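Local coordinates for maltose ABC transporter, periplasmic maltose-binding protein (Thermotoga maritima, PDB 2GHB), which probably binds maltose and related maltodextrins in the periplasm and hands them to the membrane components of an ABC transporter for uptake, at residues 37-42 against 60-65; 64-69 against 331-336; 73-78 against 100-105; 105-110 against 262-267. All blocks are in the same frame, centred on the assembly; numbering follows the deposited sequence.

Following the chain from the N terminus, contact 1 is the first to close: 37-42 starts helix 39-49, and the loop ends on strand 58-62, which that helix packs against. Contact 2 opens on residues where contact 1 ends, sharing Asp64 and Trp65, and closes a loop of more than 260 residues by tying helix 66-71 to the loop at 331-336. Contacts 3 and 4 are nested inside it, one after the other. Contact 3 sets the chain beyond helix 66-71 against the start of strand 100-116; contact 4, sharing Pro105 with it, pairs that strand with 260-268. Strand 260-268 also neighbours strand 58-62, joining contacts 1 and 4 in one sheet.

Contact 1: 37-42 against 60-65; sequences VNFQDI and VGAHDW
At the N-terminal turn of helix 39-49, Phe39 and Ile42 pack on the end of strand 58-62 and on Trp65, which folds back beside that strand. The Phe39 ring reaches along the strand: CZ lies 3.5 Å from Gly61 C, and CE2 comes 4.0 Å from Ala62 CB. Its chi1 of -115°, well off a staggered value, swings the ring out to the strand backbone. Val60 CG1 also approaches this ring, but Val60 was modelled in two conformers, so that touch is doubtful.

The helix belongs to a beta-alpha-beta crossover: strands 31-36 and 58-62 run parallel on either side of strand 4-9, as expected of the N-terminal lobe of a type II periplasmic binding protein.

Trp65 adds a second ring. Its six-membered ring meets the Phe39 ring obliquely, planes 54° apart, and Trp65 CH2 lies 3.4 Å from Phe39 O. One face of the indole covers the strand, with Ala62 N 3.6 Å above its plane. Glycine suits this place, since a beta carbon on Gly61 would fall onto Trp65 CZ3. Ile42, with CG2 opposite its backbone N, directs that methyl to the indole edge, where Ile42 CG2 is 4.0 Å from Trp65 CZ3. Asn38 occupies the N-cap position, its OD1 accepting from Asp41 N in a weak 3.3 Å bond.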
# COMPACT_ATOMS: atom_id res chain seq x y z
N VAL A 37 -2.74 -21.65 0.35
CA VAL A 37 -2.31 -21.49 1.73
C VAL A 37 -2.68 -20.06 2.13
O VAL A 37 -2.39 -19.13 1.40
CB VAL A 37 -0.79 -21.74 1.89
CG1 VAL A 37 -0.35 -21.64 3.37
CG2 VAL A 37 -0.40 -23.12 1.33
N ASN A 38 -3.43 -19.95 3.23
CA ASN A 38 -3.65 -18.72 4.00
C ASN A 38 -2.39 -17.81 4.14
O ASN A 38 -1.32 -18.29 4.46
CB ASN A 38 -4.15 -19.18 5.38
CG ASN A 38 -4.18 -18.08 6.43
OD1 ASN A 38 -3.34 -17.18 6.44
ND2 ASN A 38 -5.15 -18.18 7.35
N PHE A 39 -2.52 -16.51 3.89
CA PHE A 39 -1.39 -15.57 4.02
C PHE A 39 -0.57 -15.76 5.31
O PHE A 39 0.66 -15.82 5.25
CB PHE A 39 -1.86 -14.11 3.94
CG PHE A 39 -1.32 -13.35 2.73
CD1 PHE A 39 -1.58 -13.80 1.43
CD2 PHE A 39 -0.58 -12.18 2.90
CE1 PHE A 39 -1.11 -13.10 0.32
CE2 PHE A 39 -0.11 -11.46 1.78
CZ PHE A 39 -0.37 -11.93 0.49
N GLN A 40 -1.25 -15.88 6.46
CA GLN A 40 -0.58 -16.06 7.76
C GLN A 40 0.22 -17.35 7.82
O GLN A 40 1.36 -17.37 8.28
CB GLN A 40 -1.58 -16.07 8.92
CG GLN A 40 -2.64 -14.97 8.93
CD GLN A 40 -3.51 -15.02 10.19
OE1 GLN A 40 -3.17 -14.41 11.22
NE2 GLN A 40 -4.64 -15.74 10.12
N ASP A 41 -0.38 -18.44 7.35
CA ASP A 41 0.30 -19.71 7.36
C ASP A 41 1.49 -19.72 6.39
O ASP A 41 2.37 -20.59 6.53
CB ASP A 41 -0.63 -20.87 7.00
CG ASP A 41 -1.87 -20.95 7.90
OD1 ASP A 41 -2.05 -20.06 8.78
OD2 ASP A 41 -2.67 -21.91 7.70
N ILE A 42 1.53 -18.80 5.42
CA ILE A 42 2.59 -18.84 4.43
C ILE A 42 3.90 -18.31 5.01
O ILE A 42 4.94 -18.94 4.82
CB ILE A 42 2.25 -18.08 3.09
CG1 ILE A 42 1.20 -18.84 2.29
CG2 ILE A 42 3.50 -17.89 2.25
CD1 ILE A 42 0.79 -18.18 0.97
N VAL A 60 3.32 -16.73 -2.62
CA VAL A 60 2.73 -15.40 -2.61
C VAL A 60 2.93 -14.82 -1.20
O VAL A 60 3.10 -15.57 -0.22
CB VAL A 60 1.22 -15.48 -3.02
CG1 VAL A 60 0.43 -14.33 -2.48
CG2 VAL A 60 1.09 -15.54 -4.52
N GLY A 61 2.92 -13.50 -1.07
CA GLY A 61 3.09 -12.90 0.24
C GLY A 61 3.11 -11.38 0.19
O GLY A 61 3.01 -10.79 -0.89
N ALA A 62 3.27 -10.77 1.35
CA ALA A 62 3.29 -9.31 1.46
C ALA A 62 4.69 -8.80 1.24
O ALA A 62 5.67 -9.43 1.66
CB ALA A 62 2.76 -8.88 2.85
N HIS A 63 4.80 -7.67 0.56
CA HIS A 63 6.08 -7.04 0.33
C HIS A 63 6.83 -6.75 1.66
O HIS A 63 8.06 -6.62 1.67
CB HIS A 63 5.94 -5.75 -0.47
CG HIS A 63 5.69 -4.55 0.39
ND1 HIS A 63 4.45 -4.27 0.91
CD2 HIS A 63 6.54 -3.61 0.89
CE1 HIS A 63 4.53 -3.17 1.65
NE2 HIS A 63 5.78 -2.75 1.65
N ASP A 64 6.08 -6.66 2.76
CA ASP A 64 6.63 -6.33 4.09
C ASP A 64 7.64 -7.42 4.53
O ASP A 64 8.56 -7.14 5.31
CB ASP A 64 5.52 -6.22 5.16
CG ASP A 64 4.47 -5.15 4.83
OD1 ASP A 64 4.61 -3.99 5.31
OD2 ASP A 64 3.49 -5.46 4.09
N TRP A 65 7.45 -8.64 4.03
CA TRP A 65 8.30 -9.77 4.39
C TRP A 65 9.64 -9.78 3.65
O TRP A 65 10.51 -10.54 4.01
CB TRP A 65 7.61 -11.09 4.09
CG TRP A 65 6.20 -11.21 4.57
CD1 TRP A 65 5.56 -10.40 5.45
CD2 TRP A 65 5.27 -12.23 4.20
NE1 TRP A 65 4.28 -10.86 5.67
CE2 TRP A 65 4.07 -11.97 4.90
CE3 TRP A 65 5.32 -13.32 3.33
CZ2 TRP A 65 2.94 -12.76 4.75
CZ3 TRP A 65 4.21 -14.12 3.21
CH2 TRP A 65 3.03 -13.84 3.92

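Contact 2: 64-69 against 331-336; sequences DWVGEL and MPNVPQ
Gly67 and Asn333 supply the one direct hydrogen bond of this contact, between the N-terminal part of helix 66-71 and the loop leading from strand 329-330 to helix 340-352. Gly67 N donates to Asn333 O at 3.0 Å, but the bond is weak, bent to 129° at the hydrogen. The same oxygen receives a CA-H...O contact from Gly67 CA at 3.2 Å. Glycine is the fitting residue here because a beta carbon would point at the loop and run into Asn333 O.

A water makes the second polar link, donating to Asp64 OD1 at 2.7 Å and also to Pro332 O, the latter over a modelled distance too short to trust closely. Asp64 reaches it with CG beside its backbone N (chi1 -59°), and its OD1 lies 4.0 Å from Met331 CB. Nearby, His63 NE2 holds Met331 O.

The remaining touches are van der Waals ones. Asn333 CB rests 3.9 Å from Asp64 O, and Asn333 ND2 passes Val66 CB at 3.9 Å. That amide nitrogen spends its hydrogens on Ala94 O and Ser96 O, which suits an asparagine to this place: its side chain ties the loop to the chain at Ala94 and Ser96 while its backbone carbonyl faces the helix.

Strand 329-330 probably belongs to the third crossing between the lobes. One weak backbone bond and a side-chain-to-water link give little polar hold, so the segments are matched mainly by the close fit of Asn333 against Asp64 and Gly67, while the facing acceptors Asp64 O and Asn333 O, 3.3 Å apart, would probably repel slightly.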
# COMPACT_ATOMS: atom_id res chain seq x y z
N ASP A 64 6.08 -6.66 2.76
CA ASP A 64 6.63 -6.33 4.09
C ASP A 64 7.64 -7.42 4.53
O ASP A 64 8.56 -7.14 5.31
CB ASP A 64 5.52 -6.22 5.16
CG ASP A 64 4.47 -5.15 4.83
OD1 ASP A 64 4.61 -3.99 5.31
OD2 ASP A 64 3.49 -5.46 4.09
N TRP A 65 7.45 -8.64 4.03
CA TRP A 65 8.30 -9.77 4.39
C TRP A 65 9.64 -9.78 3.65
O TRP A 65 10.51 -10.54 4.01
CB TRP A 65 7.61 -11.09 4.09
CG TRP A 65 6.20 -11.21 4.57
CD1 TRP A 65 5.56 -10.40 5.45
CD2 TRP A 65 5.27 -12.23 4.20
NE1 TRP A 65 4.28 -10.86 5.67
CE2 TRP A 65 4.07 -11.97 4.90
CE3 TRP A 65 5.32 -13.32 3.33
CZ2 TRP A 65 2.94 -12.76 4.75
CZ3 TRP A 65 4.21 -14.12 3.21
CH2 TRP A 65 3.03 -13.84 3.92
N VAL A 66 9.80 -8.96 2.63
CA VAL A 66 10.96 -9.08 1.74
C VAL A 66 12.30 -8.91 2.50
O VAL A 66 13.21 -9.70 2.30
CB VAL A 66 10.81 -8.15 0.51
CG1 VAL A 66 12.12 -8.01 -0.26
CG2 VAL A 66 9.68 -8.67 -0.41
N GLY A 67 12.41 -7.92 3.38
CA GLY A 67 13.69 -7.62 4.04
C GLY A 67 14.20 -8.79 4.86
O GLY A 67 15.34 -9.21 4.70
N GLU A 68 13.34 -9.33 5.71
CA GLU A 68 13.61 -10.52 6.50
C GLU A 68 13.93 -11.73 5.61
O GLU A 68 14.99 -12.38 5.77
CB GLU A 68 12.39 -10.81 7.36
CG GLU A 68 12.49 -11.99 8.32
CD GLU A 68 11.27 -12.12 9.21
OE1 GLU A 68 10.42 -11.20 9.18
OE2 GLU A 68 11.13 -13.12 9.96
N LEU A 69 13.05 -12.03 4.65
CA LEU A 69 13.28 -13.18 3.76
C LEU A 69 14.58 -13.06 2.98
O LEU A 69 15.29 -14.04 2.79
CB LEU A 69 12.09 -13.43 2.84
CG LEU A 69 10.80 -13.87 3.55
CD1 LEU A 69 9.66 -14.08 2.55
CD2 LEU A 69 10.99 -15.13 4.38
N MET A 331 5.36 0.77 2.30
CA MET A 331 5.67 0.69 3.71
C MET A 331 7.02 -0.02 3.81
O MET A 331 7.20 -1.07 3.20
CB MET A 331 4.59 -0.06 4.45
CG MET A 331 3.27 0.71 4.42
SD MET A 331 1.97 -0.03 5.36
CE MET A 331 1.22 -1.07 4.12
N PRO A 332 8.00 0.56 4.53
CA PRO A 332 9.34 -0.07 4.51
C PRO A 332 9.30 -1.54 4.91
O PRO A 332 8.70 -1.91 5.91
CB PRO A 332 10.16 0.81 5.47
CG PRO A 332 9.47 2.19 5.34
CD PRO A 332 8.00 1.79 5.35
N ASN A 333 9.94 -2.36 4.07
CA ASN A 333 9.91 -3.83 4.19
C ASN A 333 11.04 -4.40 5.08
O ASN A 333 11.46 -5.57 4.93
CB ASN A 333 9.90 -4.49 2.78
CG ASN A 333 11.09 -4.12 1.93
OD1 ASN A 333 12.12 -3.65 2.43
ND2 ASN A 333 10.96 -4.30 0.63
N VAL A 334 11.49 -3.60 6.03
CA VAL A 334 12.62 -3.95 6.87
C VAL A 334 12.13 -3.93 8.30
O VAL A 334 11.18 -3.22 8.61
CB VAL A 334 13.79 -2.99 6.64
CG1 VAL A 334 14.08 -2.87 5.16
CG2 VAL A 334 13.51 -1.61 7.24
N PRO A 335 12.75 -4.72 9.17
CA PRO A 335 12.23 -4.90 10.53
C PRO A 335 12.30 -3.66 11.44
O PRO A 335 11.60 -3.60 12.43
CB PRO A 335 13.09 -6.04 11.10
CG PRO A 335 14.32 -6.03 10.30
CD PRO A 335 13.99 -5.50 8.94
N GLN A 336 13.15 -2.71 11.08
CA GLN A 336 13.25 -1.42 11.78
C GLN A 336 11.96 -0.58 11.70
O GLN A 336 11.77 0.34 12.51
CB GLN A 336 14.40 -0.59 11.20
CG GLN A 336 15.82 -1.14 11.44
CD GLN A 336 16.11 -2.44 10.69
OE1 GLN A 336 15.80 -2.59 9.51
NE2 GLN A 336 16.70 -3.41 11.41
O HOH W 1 6.37 -2.41 6.60

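Contact 3: 73-78 against 100-105; sequences GLIEPI and KLYGIP
Pro77 and Ile75 pack along the CD1-CE1 side of the Tyr102 ring. Tyr102, at the break between strand pieces 100-101 and 104-105, gives the 100-105 side its largest buried surface in the contact, filling a hollow lined by Ile75, Pro77 and, from helix 66-71, Val66 and Ala70. Pro77 and the tyrosine lie side by side, pointing the same way, with Pro77 CD 3.7 Å from Tyr102 CE1. Ile75 O sits at the ring edge, near its plane. Ile75 comes across at about a right angle: its CG1 lies between the backbone N and the carbonyl carbon (chi1 55°), which brings Ile75 CD1 under the stem of the tyrosine, 3.8 Å from Tyr102 CB. Replacing Tyr102 by an alanine would probably open a gap between Pro77, Ile75 and that helix, leaving the proline ring without its neighbour.

Ile78 is the bump in the other direction. Branched and apolar, it fills the hollow lined by Leu101, Gly103 and Ile104: CG1 settles 3.7 Å from Gly103 N, CB meets Leu101 CD2, and CG2 faces Ile104 CD1, with Leu282 of helix 275-286 beyond.

The backbones run 89° apart and join at a point: Ile78 N donates to Leu101 O at 2.7 Å, nearly straight at 170°. One water donates to Ile78 O at 2.8 Å while accepting from Leu101 N; another bridges Glu76 O and Tyr102 O, the leg to Glu76 O being too short to trust closely. The loop leaving helix 66-71 thus crosses strand 100-116, and Leu74 and Glu76 bond to Ala270 and Val268 at the end of strand 260-268, consistent with the N-terminal alpha/beta lobe of a type II periplasmic binding protein.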
# COMPACT_ATOMS: atom_id res chain seq x y z
N GLY A 73 18.37 -15.21 3.43
CA GLY A 73 18.70 -15.99 2.23
C GLY A 73 17.65 -16.96 1.73
O GLY A 73 17.99 -18.00 1.16
N LEU A 74 16.38 -16.64 1.91
CA LEU A 74 15.32 -17.60 1.63
C LEU A 74 14.54 -17.31 0.33
O LEU A 74 13.79 -18.15 -0.15
CB LEU A 74 14.35 -17.71 2.81
CG LEU A 74 14.89 -18.20 4.15
CD1 LEU A 74 13.78 -18.18 5.18
CD2 LEU A 74 15.50 -19.61 4.04
N ILE A 75 14.70 -16.11 -0.22
CA ILE A 75 14.08 -15.80 -1.48
C ILE A 75 15.14 -15.31 -2.40
O ILE A 75 16.13 -14.71 -1.97
CB ILE A 75 12.87 -14.79 -1.37
CG1 ILE A 75 13.28 -13.48 -0.65
CG2 ILE A 75 11.74 -15.45 -0.68
CD1 ILE A 75 12.21 -12.40 -0.75
N GLU A 76 14.91 -15.57 -3.67
CA GLU A 76 15.92 -15.39 -4.70
C GLU A 76 15.74 -14.04 -5.40
O GLU A 76 14.62 -13.66 -5.70
CB GLU A 76 15.77 -16.55 -5.70
CG GLU A 76 16.75 -16.57 -6.86
CD GLU A 76 18.17 -16.91 -6.44
OE1 GLU A 76 18.36 -17.44 -5.34
OE2 GLU A 76 19.08 -16.66 -7.24
N PRO A 77 16.85 -13.33 -5.67
CA PRO A 77 16.76 -12.17 -6.56
C PRO A 77 16.20 -12.53 -7.96
O PRO A 77 16.49 -13.61 -8.48
CB PRO A 77 18.21 -11.66 -6.66
CG PRO A 77 18.94 -12.26 -5.48
CD PRO A 77 18.21 -13.53 -5.13
N ILE A 78 15.41 -11.61 -8.53
CA ILE A 78 14.78 -11.78 -9.81
C ILE A 78 15.56 -10.95 -10.83
O ILE A 78 15.58 -9.71 -10.75
CB ILE A 78 13.29 -11.32 -9.81
CG1 ILE A 78 12.50 -11.98 -8.66
CG2 ILE A 78 12.65 -11.62 -11.12
CD1 ILE A 78 12.43 -13.47 -8.72
N LYS A 100 18.27 -4.83 -5.06
CA LYS A 100 17.87 -5.99 -5.84
C LYS A 100 16.36 -6.21 -5.77
O LYS A 100 15.75 -6.04 -4.72
CB LYS A 100 18.59 -7.26 -5.32
CG LYS A 100 20.12 -7.24 -5.49
CD LYS A 100 20.73 -8.61 -5.16
CE LYS A 100 22.13 -8.81 -5.78
NZ LYS A 100 22.46 -10.27 -6.10
N LEU A 101 15.78 -6.65 -6.88
CA LEU A 101 14.37 -7.10 -6.92
C LEU A 101 14.21 -8.54 -6.44
O LEU A 101 14.87 -9.45 -6.93
CB LEU A 101 13.82 -6.96 -8.34
CG LEU A 101 12.36 -7.36 -8.56
CD1 LEU A 101 11.42 -6.36 -7.88
CD2 LEU A 101 12.10 -7.43 -10.02
N TYR A 102 13.28 -8.74 -5.51
CA TYR A 102 13.02 -10.02 -4.90
C TYR A 102 11.62 -10.60 -5.10
O TYR A 102 11.24 -11.57 -4.44
CB TYR A 102 13.26 -9.91 -3.41
CG TYR A 102 14.72 -9.92 -3.06
CD1 TYR A 102 15.42 -11.13 -2.93
CD2 TYR A 102 15.41 -8.74 -2.89
CE1 TYR A 102 16.77 -11.16 -2.63
CE2 TYR A 102 16.77 -8.74 -2.59
CZ TYR A 102 17.44 -9.95 -2.45
OH TYR A 102 18.75 -9.93 -2.14
N GLY A 103 10.83 -10.01 -6.01
CA GLY A 103 9.52 -10.60 -6.33
C GLY A 103 8.82 -9.88 -7.47
O GLY A 103 9.27 -8.83 -7.93
N ILE A 104 7.72 -10.48 -7.94
CA ILE A 104 6.89 -9.91 -9.00
C ILE A 104 5.57 -9.56 -8.35
O ILE A 104 4.83 -10.45 -7.95
CB ILE A 104 6.66 -10.89 -10.14
CG1 ILE A 104 8.01 -11.23 -10.82
CG2 ILE A 104 5.64 -10.33 -11.14
CD1 ILE A 104 8.71 -10.04 -11.49
N PRO A 105 5.26 -8.27 -8.23
CA PRO A 105 4.03 -7.88 -7.56
C PRO A 105 2.79 -8.11 -8.44
O PRO A 105 2.87 -7.95 -9.64
CB PRO A 105 4.25 -6.37 -7.33
CG PRO A 105 5.05 -5.96 -8.45
CD PRO A 105 5.97 -7.11 -8.78
O HOH W 2 12.18 -13.97 -5.14
O HOH W 3 17.17 -7.98 -9.15

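Contact 4: 105-110 against 262-267; sequences PYAMEA and GVQGFM
The Tyr106 ring lies with one face over the backbone of strand 260-268, Gln264 O standing 3.5 Å above its plane and offset toward the rim. In the plane, at the ring edge, a water bonds to Tyr106 OH at 2.8 Å and donates to Gln264 OE1. The Phe266 ring approaches obliquely, planes 55° apart, with Phe266 CE2 3.5 Å from Tyr106 CD2. The tyrosine folds over strand 260-268 because CG sits between the backbone N and the carbonyl carbon (chi1 62°), a cramped setting. A leucine in place of Tyr106 would probably leave Gln264 O without its aromatic cover and the water without its hydroxyl mate.

Beneath the ring is a classic beta bulge: Tyr106 and Ala107 both face Gln264. Tyr106 N donates to Gln264 O at 2.9 Å, Ala107 N to the same oxygen more weakly, and Gln264 N returns a bond to Ala107 O at 2.8 Å. Further on, Gly262 N reaches Glu109 O at 2.9 Å, nearly straight and in the carbonyl plane, while Glu109 N to Gly262 O is weak.

On the sheet face that carries Pro105, Val263 and Met108, Pro105 CB packs 3.5 Å from Val263 CG1. Proline, lacking an N-H, fits a non-hydrogen-bonded pair, and Gly265, without a side chain, lets the strands close there.

Strands 100-116 and 260-268 probably form two of the crossings between the lobes. With two N-H groups sharing Gln264 O, the extra residue of the bulge still finds an acceptor for both N-H groups in this buried stretch, though the second bond is weak.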
# COMPACT_ATOMS: atom_id res chain seq x y z
N PRO A 105 5.26 -8.27 -8.23
CA PRO A 105 4.03 -7.88 -7.56
C PRO A 105 2.79 -8.11 -8.44
O PRO A 105 2.87 -7.95 -9.64
CB PRO A 105 4.25 -6.37 -7.33
CG PRO A 105 5.05 -5.96 -8.45
CD PRO A 105 5.97 -7.11 -8.78
N TYR A 106 1.67 -8.46 -7.86
CA TYR A 106 0.41 -8.58 -8.60
C TYR A 106 -0.73 -7.65 -8.12
O TYR A 106 -1.75 -7.52 -8.82
CB TYR A 106 -0.10 -9.99 -8.56
CG TYR A 106 -0.42 -10.52 -7.20
CD1 TYR A 106 -1.69 -10.37 -6.66
CD2 TYR A 106 0.52 -11.21 -6.46
CE1 TYR A 106 -2.01 -10.88 -5.42
CE2 TYR A 106 0.21 -11.73 -5.18
CZ TYR A 106 -1.04 -11.57 -4.68
OH TYR A 106 -1.39 -12.06 -3.44
N ALA A 107 -0.56 -7.01 -6.95
CA ALA A 107 -1.60 -6.19 -6.36
C ALA A 107 -1.02 -5.15 -5.43
O ALA A 107 -0.06 -5.45 -4.71
CB ALA A 107 -2.59 -7.05 -5.58
N MET A 108 -1.63 -3.97 -5.43
CA MET A 108 -1.28 -2.85 -4.56
C MET A 108 -2.53 -2.45 -3.74
O MET A 108 -3.66 -2.80 -4.08
CB MET A 108 -0.84 -1.64 -5.37
CG MET A 108 0.43 -1.78 -6.15
SD MET A 108 0.96 -0.25 -6.92
CE MET A 108 -0.33 0.12 -8.11
N GLU A 109 -2.29 -1.72 -2.66
CA GLU A 109 -3.33 -1.25 -1.76
C GLU A 109 -2.90 0.08 -1.18
O GLU A 109 -1.87 0.16 -0.52
CB GLU A 109 -3.49 -2.23 -0.61
CG GLU A 109 -4.78 -2.06 0.17
CD GLU A 109 -4.99 -3.16 1.20
OE1 GLU A 109 -4.10 -3.36 2.05
OE2 GLU A 109 -6.02 -3.86 1.12
N ALA A 110 -3.66 1.14 -1.46
CA ALA A 110 -3.46 2.43 -0.77
C ALA A 110 -4.77 3.18 -0.56
O ALA A 110 -5.80 2.84 -1.16
CB ALA A 110 -2.47 3.28 -1.52
N GLY A 262 0.80 -0.78 0.27
CA GLY A 262 1.06 -2.17 0.58
C GLY A 262 0.92 -2.96 -0.70
O GLY A 262 0.02 -2.67 -1.52
N VAL A 263 1.80 -3.95 -0.87
CA VAL A 263 1.94 -4.66 -2.16
C VAL A 263 2.01 -6.17 -1.89
O VAL A 263 2.67 -6.63 -0.92
CB VAL A 263 3.21 -4.18 -2.94
CG1 VAL A 263 3.25 -4.78 -4.34
CG2 VAL A 263 3.23 -2.66 -3.08
N GLN A 264 1.30 -6.93 -2.72
CA GLN A 264 1.33 -8.37 -2.65
C GLN A 264 2.03 -8.87 -3.90
O GLN A 264 1.90 -8.28 -4.98
CB GLN A 264 -0.08 -8.92 -2.52
CG GLN A 264 -0.79 -8.54 -1.22
CD GLN A 264 -2.20 -9.12 -1.15
OE1 GLN A 264 -2.99 -8.99 -2.09
NE2 GLN A 264 -2.54 -9.77 -0.02
N GLY A 265 2.79 -9.96 -3.77
CA GLY A 265 3.64 -10.41 -4.86
C GLY A 265 4.04 -11.87 -4.82
O GLY A 265 3.82 -12.56 -3.81
N PHE A 266 4.61 -12.36 -5.93
CA PHE A 266 5.16 -13.71 -5.98
C PHE A 266 6.67 -13.70 -5.71
O PHE A 266 7.40 -12.87 -6.25
CB PHE A 266 4.94 -14.33 -7.35
CG PHE A 266 3.50 -14.57 -7.69
CD1 PHE A 266 2.92 -15.79 -7.44
CD2 PHE A 266 2.74 -13.57 -8.31
CE1 PHE A 266 1.62 -16.04 -7.78
CE2 PHE A 266 1.43 -13.81 -8.67
CZ PHE A 266 0.85 -15.03 -8.39
N MET A 267 7.14 -14.63 -4.89
CA MET A 267 8.56 -14.75 -4.56
C MET A 267 9.07 -16.18 -4.84
O MET A 267 8.34 -17.15 -4.69
CB MET A 267 8.79 -14.38 -3.09
CG MET A 267 8.57 -12.88 -2.78
SD MET A 267 8.41 -12.62 -1.01
CE MET A 267 6.70 -13.09 -0.81
O HOH W 4 -3.98 -11.87 -2.48